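Local structure of integrase (Bovine immunodeficiency virus, 3KKS) at residues A[103-108]-A[125-130]; A[10-15]-A[108-113]; A[25-30]-A[141-146]; A[4-9]-A[90-95]. The protein probably catalyses, through its catalytic core domain, the insertion of a DNA copy of the retroviral genome into the DNA of the host cell. All coordinates share one frame; numbering follows the deposited sequence.

Contact 1: A[103-108]-A[125-130]; sequences KDRLAA and VSLNKK
The backbones of the two helices come closest at Arg105 and Ser126, whose CA atoms lie 7.5 Å apart. Helix 89-109 and helix 116-129, consecutive in the chain, meet here on the helical layer of the RNase H-like fold shared by retroviral integrases. Arg105 bends at its second torsion (chi2 -63°) and carries its guanidinium to Ser126 and Leu127 of helix 116-129. Its NE gives a 2.7 Å hydrogen bond to Ser126 OG, angled at 142° but lying almost exactly in the guanidinium plane. Serine suits the place because it is short, so its OG, anti to its own backbone N, can meet NE with the CA atoms this close. A water extends the grip, accepting from Arg105 NH2 at 2.9 Å and donating to the carbonyl oxygen of Ser126. The same water is also hydrogen-bonded to Ser126 OG at 3.0 Å. With NE bonded to the serine and NH2 to the water, the guanidinium is held along its NE/NH2 edge. Leucine supplies the apolar half of the seat, and Leu127 also packs back on Leu102 of the first helix. Nearby, Leu106 is buried against Leu120 and Ala123, the apolar part of the interface. The methyl CD2 of Leu127 touches Arg105 CG at 3.7 Å and sits over the centre of the guanidinium, 3.8 Å above its plane.

Contact 2: A[10-15]-A[108-113]; sequences THWNKT and AYQGDC
Trp12 meets Gln110 through the edge of its indole, where the NE1 and CZ2 side of the ring faces the end of the glutamine amide. The atom modelled as Gln110 NE2 is 3.3 Å from Trp12 NE1. That amide is probably turned over in the model, in which case the pair may be a hydrogen bond. Gln110 CD packs 3.7 Å from Trp12 CZ2, with the ring and amide planes 51° apart. Leu106 and Ala107 of helix 89-109 also touch the indole. Asn13 borders the same spot, its amide nearly coplanar with that of Gln110 and its CG lying over the rim of one indole face. Glutamine suits this surface site because its chain, extended beyond CG, reaches across from segment 108-113 to the indole edge. Behind the indole, a weak bond from Thr15 N to Trp12 O closes a type II' turn. Thr15 OG1, donating to Trp12 O at 2.7 Å in the carbonyl plane, and Trp12 N, donating to Thr15 O, reinforce it. Asn13 has positive phi (60°) at a corner glycine takes most easily and asparagine more readily than most other residues. Such a tight two-residue turn is characteristic of a beta-hairpin, here linking strands 4-12 and 15-22 of the RNase H-like sheet.

Contact 3: A[25-30]-A[141-146]; sequences SGLVEA and EIYLES
An ST turn at Ser25, in the link between strands 15-22 and 28-33, packs directly on Tyr143 and Ile142 of helix 139-148, so that a late helix covers the end of a beta-hairpin. The approach is intimate, with the CA atoms of Ser25 and Tyr143 only 5.1 Å apart, and the small serine side chain permits it. Ser25 CB touches the branch methyl Ile142 CG2 at 3.6 Å and lies 3.5 Å from the backbone N of Tyr143. Its hydroxyl sits between backbone N and carbonyl carbon (chi1 67°), which turns OG back to accept from Leu27 N at 3.1 Å, with an N-H...O angle of 157°. The same OG rests 3.5 Å from Tyr143 CB, near the plane of the ring at its edge, and has a further hydrogen bond to Glu22. Leu27 contributes one methyl: CD1 lies 3.6 Å from Tyr143 CG, at the root of the aromatic side chain. Tyr143 carries CG anti to its backbone N and leads its ring away from the turn, where it meets Tyr52 edge-to-face and its hydroxyl bonds to Thr53 N. Tyrosine is apt because its root is apolar and its tip polar. One turn on, Ser146 OG donates to Tyr143 O at 2.6 Å, a bond made within the helix. Hydrogen bonds therefore stay inside each segment or run to third parties, and what holds the two together is dispersion and shape, with the buried Ser25 hydroxyl satisfied by its own turn and by Glu22.

Contact 4: A[4-9]-A[90-95]; sequences LWQMDN and QSQGVV
Gln6 and Gln92 face each other where strand 4-9 passes helix 90-95, the segment axes 10.1 Å apart and inclined at 53°. The polar link is indirect. One water accepts from Gln6 NE2 at 2.7 Å and donates to Gln92 OE1 at 2.9 Å, joining two amides whose planes differ by 45°. Gln92 starts out pointing away from the strand, and a bend at chi2 (54°) brings its amide back to the water, while its NE2 bonds to Glu96 one turn along. The two OE1 atoms of Gln6 and Gln92, both acceptors, are 3.6 Å apart. The van der Waals contacts come from Val95, a compact branched residue suited to a helix face close against a sheet. Its CG2 meets one carbon, Gln6 CB, at 4.1 Å; its other neighbours are polar atoms, Gln6 NE2 beside CG2 and Asp8 OD2 4.4 Å from CG1. Asp8 lies beside Asp60, and the 35 residues separating Asp60 from Glu96 fit the D,D-35-E motif of retroviral integrases, so this contact probably borders the active site. Gln6 thus presents a polar group to a partly buried junction, probably at some cost: water satisfies its NE2, but its buried OE1 finds no partner in the model.

Overall arrangement
From the N terminus, strand 4-12 takes part in two contacts with helix 89-109: its first half closes the loop of contact 4 near the start of the helix, and its far end closes that of contact 2 near the C-terminal part of the helix. These two loops cross, tying the central strand to the helix at two places whose centres lie about 21 Å apart. Contact 3 starts at the next turn and closes last, at helix 139-148, crossing both. Contact 1 falls wholly between the two segments of contact 3; it follows contact 4 in series but crosses contact 2, with which it shares Ala108. Asn128 ND2 and Val28 O, 2.7 Å apart, link contact 1 to contact 3, joining helix 116-129 to the edge strand.

Contact 1: A[103-108]-A[125-130]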
loop_
_atom_site.group_PDB
_atom_site.type_symbol
_atom_site.label_atom_id
_atom_site.label_comp_id
_atom_site.label_asym_id
_atom_site.label_seq_id
_atom_site.Cartn_x
_atom_site.Cartn_y
_atom_site.Cartn_z
ATOM N N LYS A 103 -7.294 -3.814 8.770
ATOM C CA LYS A 103 -7.385 -4.896 9.731
ATOM C C LYS A 103 -8.835 -5.114 10.161
ATOM O O LYS A 103 -9.235 -6.242 10.427
ATOM C CB LYS A 103 -6.484 -4.599 10.929
ATOM C CG LYS A 103 -5.003 -4.611 10.561
ATOM C CD LYS A 103 -4.112 -4.212 11.729
ATOM C CE LYS A 103 -2.636 -4.245 11.343
ATOM N NZ LYS A 103 -2.202 -5.612 10.945
ATOM N N ASP A 104 -9.625 -4.046 10.199
ATOM C CA ASP A 104 -11.036 -4.156 10.565
ATOM C C ASP A 104 -11.798 -4.894 9.458
ATOM O O ASP A 104 -12.633 -5.751 9.737
ATOM C CB ASP A 104 -11.646 -2.761 10.780
ATOM C CG ASP A 104 -11.081 -2.058 12.009
ATOM O OD1 ASP A 104 -11.242 -0.817 12.125
ATOM O OD2 ASP A 104 -10.485 -2.750 12.864
ATOM N N ARG A 105 -11.503 -4.568 8.200
ATOM C CA ARG A 105 -12.176 -5.215 7.076
ATOM C C ARG A 105 -11.769 -6.684 6.995
ATOM O O ARG A 105 -12.586 -7.558 6.699
ATOM C CB ARG A 105 -11.823 -4.519 5.763
ATOM C CG ARG A 105 -12.268 -3.061 5.678
ATOM C CD ARG A 105 -13.787 -2.925 5.734
ATOM N NE ARG A 105 -14.209 -1.552 5.458
ATOM C CZ ARG A 105 -14.152 -0.556 6.336
ATOM N NH1 ARG A 105 -13.697 -0.782 7.558
ATOM N NH2 ARG A 105 -14.538 0.667 5.987
ATOM N N LEU A 106 -10.496 -6.943 7.263
ATOM C CA LEU A 106 -9.959 -8.297 7.250
ATOM C C LEU A 106 -10.706 -9.128 8.284
ATOM O O LEU A 106 -11.139 -10.245 8.005
ATOM C CB LEU A 106 -8.463 -8.258 7.574
ATOM C CG LEU A 106 -7.437 -8.848 6.591
ATOM C CD1 LEU A 106 -7.973 -8.850 5.170
ATOM C CD2 LEU A 106 -6.147 -8.053 6.676
ATOM N N ALA A 107 -10.873 -8.579 9.478
ATOM C CA ALA A 107 -11.583 -9.299 10.526
ATOM C C ALA A 107 -12.990 -9.645 10.067
ATOM O O ALA A 107 -13.531 -10.684 10.431
ATOM C CB ALA A 107 -11.648 -8.461 11.791
ATOM N N ALA A 108 -13.588 -8.778 9.263
ATOM C CA ALA A 108 -14.938 -9.035 8.794
ATOM C C ALA A 108 -15.020 -10.079 7.687
ATOM O O ALA A 108 -15.795 -11.027 7.780
ATOM C CB ALA A 108 -15.583 -7.735 8.330
ATOM N N VAL A 125 -11.287 -3.591 -1.719
ATOM C CA VAL A 125 -12.381 -3.066 -2.516
ATOM C C VAL A 125 -13.259 -2.183 -1.623
ATOM O O VAL A 125 -13.737 -1.124 -2.037
ATOM C CB VAL A 125 -13.231 -4.220 -3.060
ATOM C CG1 VAL A 125 -14.567 -3.702 -3.558
ATOM C CG2 VAL A 125 -12.475 -4.919 -4.171
ATOM N N SER A 126 -13.464 -2.655 -0.398
ATOM C CA SER A 126 -14.264 -1.966 0.602
ATOM C C SER A 126 -13.646 -0.619 0.963
ATOM O O SER A 126 -14.327 0.406 0.985
ATOM C CB SER A 126 -14.368 -2.842 1.864
ATOM O OG SER A 126 -14.970 -2.145 2.943
ATOM N N LEU A 127 -12.353 -0.633 1.259
ATOM C CA LEU A 127 -11.633 0.578 1.632
ATOM C C LEU A 127 -11.529 1.586 0.512
ATOM O O LEU A 127 -11.696 2.785 0.724
ATOM C CB LEU A 127 -10.214 0.234 2.096
ATOM C CG LEU A 127 -10.087 -0.637 3.348
ATOM C CD1 LEU A 127 -8.630 -0.899 3.633
ATOM C CD2 LEU A 127 -10.740 0.066 4.528
ATOM N N ASN A 128 -11.258 1.095 -0.689
ATOM C CA ASN A 128 -11.068 1.964 -1.832
ATOM C C ASN A 128 -12.282 2.380 -2.631
ATOM O O ASN A 128 -12.304 3.477 -3.196
ATOM C CB ASN A 128 -10.061 1.327 -2.781
ATOM C CG ASN A 128 -8.715 1.114 -2.131
ATOM O OD1 ASN A 128 -8.330 1.863 -1.236
ATOM N ND2 ASN A 128 -7.979 0.108 -2.590
ATOM N N LYS A 129 -13.291 1.519 -2.672
ATOM C CA LYS A 129 -14.469 1.790 -3.472
ATOM C C LYS A 129 -15.810 1.823 -2.754
ATOM O O LYS A 129 -16.808 2.206 -3.357
ATOM C CB LYS A 129 -14.560 0.750 -4.585
ATOM C CG LYS A 129 -13.340 0.659 -5.481
ATOM C CD LYS A 129 -13.517 -0.466 -6.491
ATOM C CE LYS A 129 -12.537 -0.350 -7.635
ATOM N NZ LYS A 129 -12.766 -1.445 -8.614
ATOM N N LYS A 130 -15.863 1.432 -1.486
ATOM C CA LYS A 130 -17.157 1.406 -0.810
ATOM C C LYS A 130 -17.344 2.349 0.365
ATOM O O LYS A 130 -18.173 2.108 1.239
ATOM C CB LYS A 130 -17.476 -0.032 -0.397
ATOM C CG LYS A 130 -17.658 -0.948 -1.600
ATOM C CD LYS A 130 -17.808 -2.394 -1.201
ATOM C CE LYS A 130 -18.212 -3.241 -2.400
ATOM N NZ LYS A 130 -18.162 -4.702 -2.091
HETATM O O HOH W 1 -15.656 0.753 3.353
#

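Contact 2: A[10-15]-A[108-113]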
loop_
_atom_site.group_PDB
_atom_site.type_symbol
_atom_site.label_atom_id
_atom_site.label_comp_id
_atom_site.label_asym_id
_atom_site.label_seq_id
_atom_site.Cartn_x
_atom_site.Cartn_y
_atom_site.Cartn_z
ATOM N N THR A 10 3.001 -6.216 7.295
ATOM C CA THR A 10 2.223 -6.401 8.503
ATOM C C THR A 10 1.881 -7.864 8.620
ATOM O O THR A 10 2.158 -8.656 7.723
ATOM C CB THR A 10 0.909 -5.612 8.474
ATOM O OG1 THR A 10 0.074 -6.120 7.428
ATOM C CG2 THR A 10 1.179 -4.145 8.237
ATOM N N HIS A 11 1.267 -8.212 9.738
ATOM C CA HIS A 11 0.865 -9.578 9.982
ATOM C C HIS A 11 -0.588 -9.630 10.366
ATOM O O HIS A 11 -1.102 -8.787 11.090
ATOM C CB HIS A 11 1.690 -10.192 11.109
ATOM C CG HIS A 11 3.152 -10.218 10.832
ATOM N ND1 HIS A 11 3.820 -11.353 10.426
ATOM C CD2 HIS A 11 4.077 -9.223 10.848
ATOM C CE1 HIS A 11 5.085 -11.059 10.198
ATOM N NE2 HIS A 11 5.268 -9.777 10.445
ATOM N N TRP A 12 -1.232 -10.658 9.853
ATOM C CA TRP A 12 -2.624 -10.953 10.106
ATOM C C TRP A 12 -2.539 -12.452 10.341
ATOM O O TRP A 12 -2.442 -13.217 9.392
ATOM C CB TRP A 12 -3.434 -10.649 8.868
ATOM C CG TRP A 12 -4.829 -11.026 9.063
ATOM C CD1 TRP A 12 -5.494 -12.042 8.470
ATOM C CD2 TRP A 12 -5.751 -10.356 9.903
ATOM N NE1 TRP A 12 -6.801 -12.045 8.882
ATOM C CE2 TRP A 12 -6.987 -11.016 9.764
ATOM C CE3 TRP A 12 -5.659 -9.250 10.759
ATOM C CZ2 TRP A 12 -8.131 -10.610 10.457
ATOM C CZ3 TRP A 12 -6.807 -8.836 11.458
ATOM C CH2 TRP A 12 -8.026 -9.518 11.293
ATOM N N ASN A 13 -2.521 -12.854 11.609
ATOM C CA ASN A 13 -2.346 -14.253 11.988
ATOM C C ASN A 13 -1.004 -14.686 11.444
ATOM O O ASN A 13 -0.050 -13.929 11.518
ATOM C CB ASN A 13 -3.468 -15.106 11.436
ATOM C CG ASN A 13 -4.793 -14.584 11.849
ATOM O OD1 ASN A 13 -4.939 -14.079 12.963
ATOM N ND2 ASN A 13 -5.777 -14.677 10.964
ATOM N N LYS A 14 -0.921 -15.871 10.859
ATOM C CA LYS A 14 0.365 -16.325 10.330
ATOM C C LYS A 14 0.728 -15.747 8.979
ATOM O O LYS A 14 1.869 -15.837 8.539
ATOM C CB LYS A 14 0.400 -17.847 10.247
ATOM N N THR A 15 -0.237 -15.136 8.316
ATOM C CA THR A 15 0.043 -14.586 7.004
ATOM C C THR A 15 0.703 -13.215 7.059
ATOM O O THR A 15 0.312 -12.355 7.847
ATOM C CB THR A 15 -1.232 -14.490 6.174
ATOM O OG1 THR A 15 -2.080 -13.503 6.750
ATOM C CG2 THR A 15 -1.969 -15.822 6.160
ATOM N N ALA A 108 -13.588 -8.778 9.263
ATOM C CA ALA A 108 -14.938 -9.035 8.794
ATOM C C ALA A 108 -15.020 -10.079 7.687
ATOM O O ALA A 108 -15.795 -11.027 7.780
ATOM C CB ALA A 108 -15.583 -7.735 8.330
ATOM N N TYR A 109 -14.203 -9.926 6.652
ATOM C CA TYR A 109 -14.260 -10.834 5.518
ATOM C C TYR A 109 -13.628 -12.219 5.630
ATOM O O TYR A 109 -14.018 -13.122 4.898
ATOM C CB TYR A 109 -13.710 -10.120 4.282
ATOM C CG TYR A 109 -14.537 -8.919 3.857
ATOM C CD1 TYR A 109 -15.888 -9.058 3.516
ATOM C CD2 TYR A 109 -13.968 -7.650 3.770
ATOM C CE1 TYR A 109 -16.646 -7.959 3.094
ATOM C CE2 TYR A 109 -14.717 -6.549 3.355
ATOM C CZ TYR A 109 -16.051 -6.709 3.016
ATOM O OH TYR A 109 -16.782 -5.621 2.583
ATOM N N GLN A 110 -12.673 -12.402 6.539
ATOM C CA GLN A 110 -12.012 -13.695 6.669
ATOM C C GLN A 110 -12.993 -14.840 6.912
ATOM O O GLN A 110 -12.797 -15.951 6.422
ATOM C CB GLN A 110 -10.971 -13.657 7.795
ATOM C CG GLN A 110 -11.535 -13.343 9.166
ATOM C CD GLN A 110 -10.502 -13.490 10.265
ATOM O OE1 GLN A 110 -10.758 -13.159 11.422
ATOM N NE2 GLN A 110 -9.323 -13.988 9.907
ATOM N N GLY A 111 -14.050 -14.565 7.663
ATOM C CA GLY A 111 -15.036 -15.593 7.934
ATOM C C GLY A 111 -15.973 -15.848 6.767
ATOM O O GLY A 111 -16.776 -16.776 6.813
ATOM N N ASP A 112 -15.880 -15.038 5.715
ATOM C CA ASP A 112 -16.756 -15.214 4.550
ATOM C C ASP A 112 -16.032 -15.882 3.373
ATOM O O ASP A 112 -16.666 -16.246 2.376
ATOM C CB ASP A 112 -17.286 -13.859 4.054
ATOM C CG ASP A 112 -18.097 -13.115 5.094
ATOM O OD1 ASP A 112 -18.261 -11.890 4.933
ATOM O OD2 ASP A 112 -18.582 -13.732 6.061
ATOM N N CYS A 113 -14.712 -16.027 3.482
ATOM C CA CYS A 113 -13.906 -16.609 2.408
ATOM C C CYS A 113 -13.068 -17.796 2.865
ATOM O O CYS A 113 -12.732 -17.922 4.042
ATOM C CB CYS A 113 -12.931 -15.572 1.847
ATOM S SG CYS A 113 -13.597 -13.911 1.537
#

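Contact 3: A[25-30]-A[141-146]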
loop_
_atom_site.group_PDB
_atom_site.type_symbol
_atom_site.label_atom_id
_atom_site.label_comp_id
_atom_site.label_asym_id
_atom_site.label_seq_id
_atom_site.Cartn_x
_atom_site.Cartn_y
_atom_site.Cartn_z
ATOM N N SER A 25 -4.522 10.167 -1.980
ATOM C CA SER A 25 -5.864 9.602 -2.044
ATOM C C SER A 25 -6.212 8.668 -0.886
ATOM O O SER A 25 -7.383 8.448 -0.602
ATOM C CB SER A 25 -6.043 8.841 -3.360
ATOM O OG SER A 25 -5.202 7.699 -3.381
ATOM N N GLY A 26 -5.205 8.126 -0.212
ATOM C CA GLY A 26 -5.490 7.199 0.866
ATOM C C GLY A 26 -5.793 5.819 0.297
ATOM O O GLY A 26 -6.130 4.896 1.032
ATOM N N LEU A 27 -5.679 5.679 -1.021
ATOM C CA LEU A 27 -5.945 4.406 -1.687
ATOM C C LEU A 27 -5.000 3.361 -1.117
ATOM O O LEU A 27 -3.808 3.619 -0.954
ATOM C CB LEU A 27 -5.721 4.534 -3.202
ATOM C CG LEU A 27 -6.402 3.521 -4.137
ATOM C CD1 LEU A 27 -5.999 3.798 -5.569
ATOM C CD2 LEU A 27 -5.998 2.123 -3.782
ATOM N N VAL A 28 -5.523 2.178 -0.824
ATOM C CA VAL A 28 -4.692 1.124 -0.265
ATOM C C VAL A 28 -4.470 -0.027 -1.226
ATOM O O VAL A 28 -5.385 -0.436 -1.944
ATOM C CB VAL A 28 -5.317 0.531 1.019
ATOM C CG1 VAL A 28 -4.356 -0.499 1.641
ATOM C CG2 VAL A 28 -5.623 1.641 2.012
ATOM N N GLU A 29 -3.240 -0.531 -1.232
ATOM C CA GLU A 29 -2.850 -1.678 -2.042
ATOM C C GLU A 29 -2.140 -2.628 -1.096
ATOM O O GLU A 29 -1.335 -2.197 -0.270
ATOM C CB GLU A 29 -1.899 -1.273 -3.153
ATOM C CG GLU A 29 -2.530 -1.323 -4.518
ATOM C CD GLU A 29 -3.351 -2.586 -4.739
ATOM O OE1 GLU A 29 -2.841 -3.702 -4.473
ATOM O OE2 GLU A 29 -4.511 -2.452 -5.186
ATOM N N ALA A 30 -2.440 -3.914 -1.198
ATOM C CA ALA A 30 -1.818 -4.891 -0.312
ATOM C C ALA A 30 -1.683 -6.209 -1.034
ATOM O O ALA A 30 -2.376 -6.453 -2.021
ATOM C CB ALA A 30 -2.657 -5.065 0.964
ATOM N N GLU A 141 -11.792 7.073 -6.440
ATOM C CA GLU A 141 -12.150 8.184 -7.324
ATOM C C GLU A 141 -11.132 9.306 -7.206
ATOM O O GLU A 141 -10.761 9.928 -8.197
ATOM C CB GLU A 141 -13.543 8.725 -6.980
ATOM C CG GLU A 141 -14.648 7.687 -7.089
ATOM C CD GLU A 141 -15.980 8.181 -6.557
ATOM O OE1 GLU A 141 -16.010 8.761 -5.450
ATOM O OE2 GLU A 141 -17.002 7.977 -7.240
ATOM N N ILE A 142 -10.682 9.560 -5.985
ATOM C CA ILE A 142 -9.707 10.602 -5.730
ATOM C C ILE A 142 -8.400 10.300 -6.455
ATOM O O ILE A 142 -7.831 11.173 -7.112
ATOM C CB ILE A 142 -9.446 10.728 -4.217
ATOM C CG1 ILE A 142 -10.705 11.262 -3.521
ATOM C CG2 ILE A 142 -8.244 11.622 -3.961
ATOM C CD1 ILE A 142 -10.525 11.544 -2.041
ATOM N N TYR A 143 -7.923 9.065 -6.328
ATOM C CA TYR A 143 -6.686 8.661 -6.982
ATOM C C TYR A 143 -6.838 8.794 -8.489
ATOM O O TYR A 143 -5.966 9.343 -9.167
ATOM C CB TYR A 143 -6.336 7.206 -6.657
ATOM C CG TYR A 143 -5.144 6.720 -7.449
ATOM C CD1 TYR A 143 -3.842 7.008 -7.037
ATOM C CD2 TYR A 143 -5.319 6.044 -8.656
ATOM C CE1 TYR A 143 -2.745 6.641 -7.810
ATOM C CE2 TYR A 143 -4.227 5.672 -9.441
ATOM C CZ TYR A 143 -2.946 5.975 -9.013
ATOM O OH TYR A 143 -1.862 5.626 -9.786
ATOM N N LEU A 144 -7.943 8.267 -9.004
ATOM C CA LEU A 144 -8.233 8.321 -10.427
ATOM C C LEU A 144 -8.214 9.758 -10.914
ATOM O O LEU A 144 -7.756 10.043 -12.019
ATOM C CB LEU A 144 -9.609 7.722 -10.706
ATOM C CG LEU A 144 -10.184 8.058 -12.079
ATOM C CD1 LEU A 144 -9.328 7.410 -13.155
ATOM C CD2 LEU A 144 -11.631 7.579 -12.171
ATOM N N GLU A 145 -8.720 10.660 -10.083
ATOM C CA GLU A 145 -8.769 12.067 -10.445
ATOM C C GLU A 145 -7.370 12.654 -10.502
ATOM O O GLU A 145 -7.035 13.364 -11.448
ATOM C CB GLU A 145 -9.627 12.842 -9.448
ATOM C CG GLU A 145 -9.910 14.273 -9.867
ATOM C CD GLU A 145 -10.534 14.357 -11.246
ATOM O OE1 GLU A 145 -11.477 13.586 -11.515
ATOM O OE2 GLU A 145 -10.081 15.195 -12.058
ATOM N N SER A 146 -6.549 12.361 -9.499
ATOM C CA SER A 146 -5.183 12.873 -9.478
ATOM C C SER A 146 -4.453 12.349 -10.714
ATOM O O SER A 146 -3.572 13.004 -11.262
ATOM C CB SER A 146 -4.457 12.418 -8.207
ATOM O OG SER A 146 -4.250 11.013 -8.202
#

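Contact 4: A[4-9]-A[90-95]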
loop_
_atom_site.group_PDB
_atom_site.type_symbol
_atom_site.label_atom_id
_atom_site.label_comp_id
_atom_site.label_asym_id
_atom_site.label_seq_id
_atom_site.Cartn_x
_atom_site.Cartn_y
_atom_site.Cartn_z
ATOM N N LEU A 4 3.023 9.637 -3.925
ATOM C CA LEU A 4 3.977 9.092 -2.979
ATOM C C LEU A 4 3.259 7.943 -2.272
ATOM O O LEU A 4 2.158 8.111 -1.748
ATOM C CB LEU A 4 4.393 10.150 -1.952
ATOM C CG LEU A 4 5.476 9.791 -0.925
ATOM C CD1 LEU A 4 5.760 11.005 -0.058
ATOM C CD2 LEU A 4 5.040 8.640 -0.048
ATOM N N TRP A 5 3.882 6.773 -2.264
ATOM C CA TRP A 5 3.294 5.625 -1.600
ATOM C C TRP A 5 4.208 5.175 -0.477
ATOM O O TRP A 5 5.422 5.146 -0.645
ATOM C CB TRP A 5 3.131 4.454 -2.568
ATOM C CG TRP A 5 2.221 4.694 -3.728
ATOM C CD1 TRP A 5 2.450 5.508 -4.795
ATOM C CD2 TRP A 5 0.957 4.057 -3.970
ATOM N NE1 TRP A 5 1.409 5.416 -5.691
ATOM C CE2 TRP A 5 0.479 4.528 -5.209
ATOM C CE3 TRP A 5 0.185 3.127 -3.255
ATOM C CZ2 TRP A 5 -0.738 4.106 -5.760
ATOM C CZ3 TRP A 5 -1.024 2.703 -3.795
ATOM C CH2 TRP A 5 -1.476 3.194 -5.044
ATOM N N GLN A 6 3.626 4.832 0.671
ATOM C CA GLN A 6 4.415 4.331 1.781
ATOM C C GLN A 6 4.060 2.867 1.972
ATOM O O GLN A 6 2.882 2.500 2.027
ATOM C CB GLN A 6 4.135 5.091 3.077
ATOM C CG GLN A 6 4.840 4.450 4.264
ATOM C CD GLN A 6 4.971 5.373 5.453
ATOM O OE1 GLN A 6 5.222 4.919 6.577
ATOM N NE2 GLN A 6 4.816 6.680 5.216
ATOM N N MET A 7 5.086 2.037 2.077
ATOM C CA MET A 7 4.894 0.612 2.228
ATOM C C MET A 7 5.407 0.082 3.549
ATOM O O MET A 7 6.347 0.619 4.128
ATOM C CB MET A 7 5.599 -0.116 1.089
ATOM C CG MET A 7 7.066 0.237 0.963
ATOM S SD MET A 7 7.883 -0.639 -0.395
ATOM C CE MET A 7 9.549 0.104 -0.271
ATOM N N ASP A 8 4.775 -0.992 4.003
ATOM C CA ASP A 8 5.130 -1.653 5.248
ATOM C C ASP A 8 4.634 -3.086 5.165
ATOM O O ASP A 8 3.730 -3.405 4.392
ATOM C CB ASP A 8 4.454 -0.974 6.447
ATOM C CG ASP A 8 5.067 0.372 6.784
ATOM O OD1 ASP A 8 6.259 0.400 7.177
ATOM O OD2 ASP A 8 4.358 1.401 6.663
ATOM N N ASN A 9 5.253 -3.951 5.953
ATOM C CA ASN A 9 4.849 -5.337 6.015
ATOM C C ASN A 9 4.086 -5.458 7.312
ATOM O O ASN A 9 4.459 -4.848 8.312
ATOM C CB ASN A 9 6.065 -6.257 6.043
ATOM C CG ASN A 9 6.765 -6.316 4.715
ATOM O OD1 ASN A 9 6.127 -6.482 3.679
ATOM N ND2 ASN A 9 8.085 -6.190 4.732
ATOM N N GLN A 90 1.065 14.661 8.356
ATOM C CA GLN A 90 -0.217 14.326 7.750
ATOM C C GLN A 90 -0.233 12.973 7.038
ATOM O O GLN A 90 -1.226 12.253 7.098
ATOM C CB GLN A 90 -0.638 15.436 6.778
ATOM C CG GLN A 90 -0.970 16.761 7.459
ATOM C CD GLN A 90 -2.303 16.731 8.191
ATOM O OE1 GLN A 90 -3.364 16.655 7.569
ATOM N NE2 GLN A 90 -2.253 16.788 9.517
ATOM N N SER A 91 0.860 12.625 6.368
ATOM C CA SER A 91 0.925 11.345 5.666
ATOM C C SER A 91 0.868 10.184 6.650
ATOM O O SER A 91 0.155 9.204 6.430
ATOM C CB SER A 91 2.213 11.241 4.842
ATOM O OG SER A 91 2.224 12.167 3.770
ATOM N N GLN A 92 1.619 10.300 7.739
ATOM C CA GLN A 92 1.659 9.248 8.745
ATOM C C GLN A 92 0.254 9.012 9.291
ATOM O O GLN A 92 -0.106 7.890 9.635
ATOM C CB GLN A 92 2.620 9.634 9.874
ATOM C CG GLN A 92 3.096 8.468 10.733
ATOM C CD GLN A 92 3.721 7.346 9.915
ATOM O OE1 GLN A 92 4.404 7.590 8.918
ATOM N NE2 GLN A 92 3.500 6.106 10.345
ATOM N N GLY A 93 -0.542 10.074 9.350
ATOM C CA GLY A 93 -1.900 9.940 9.843
ATOM C C GLY A 93 -2.691 9.025 8.926
ATOM O O GLY A 93 -3.259 8.027 9.364
ATOM N N VAL A 94 -2.717 9.371 7.642
ATOM C CA VAL A 94 -3.424 8.589 6.638
ATOM C C VAL A 94 -3.008 7.109 6.673
ATOM O O VAL A 94 -3.855 6.220 6.692
ATOM C CB VAL A 94 -3.161 9.165 5.220
ATOM C CG1 VAL A 94 -3.908 8.353 4.166
ATOM C CG2 VAL A 94 -3.594 10.628 5.164
ATOM N N VAL A 95 -1.705 6.860 6.697
ATOM C CA VAL A 95 -1.164 5.503 6.714
ATOM C C VAL A 95 -1.573 4.664 7.918
ATOM O O VAL A 95 -1.897 3.483 7.775
ATOM C CB VAL A 95 0.386 5.527 6.637
ATOM C CG1 VAL A 95 0.954 4.119 6.795
ATOM C CG2 VAL A 95 0.822 6.119 5.317
HETATM O O HOH W 2 5.031 9.023 6.441
#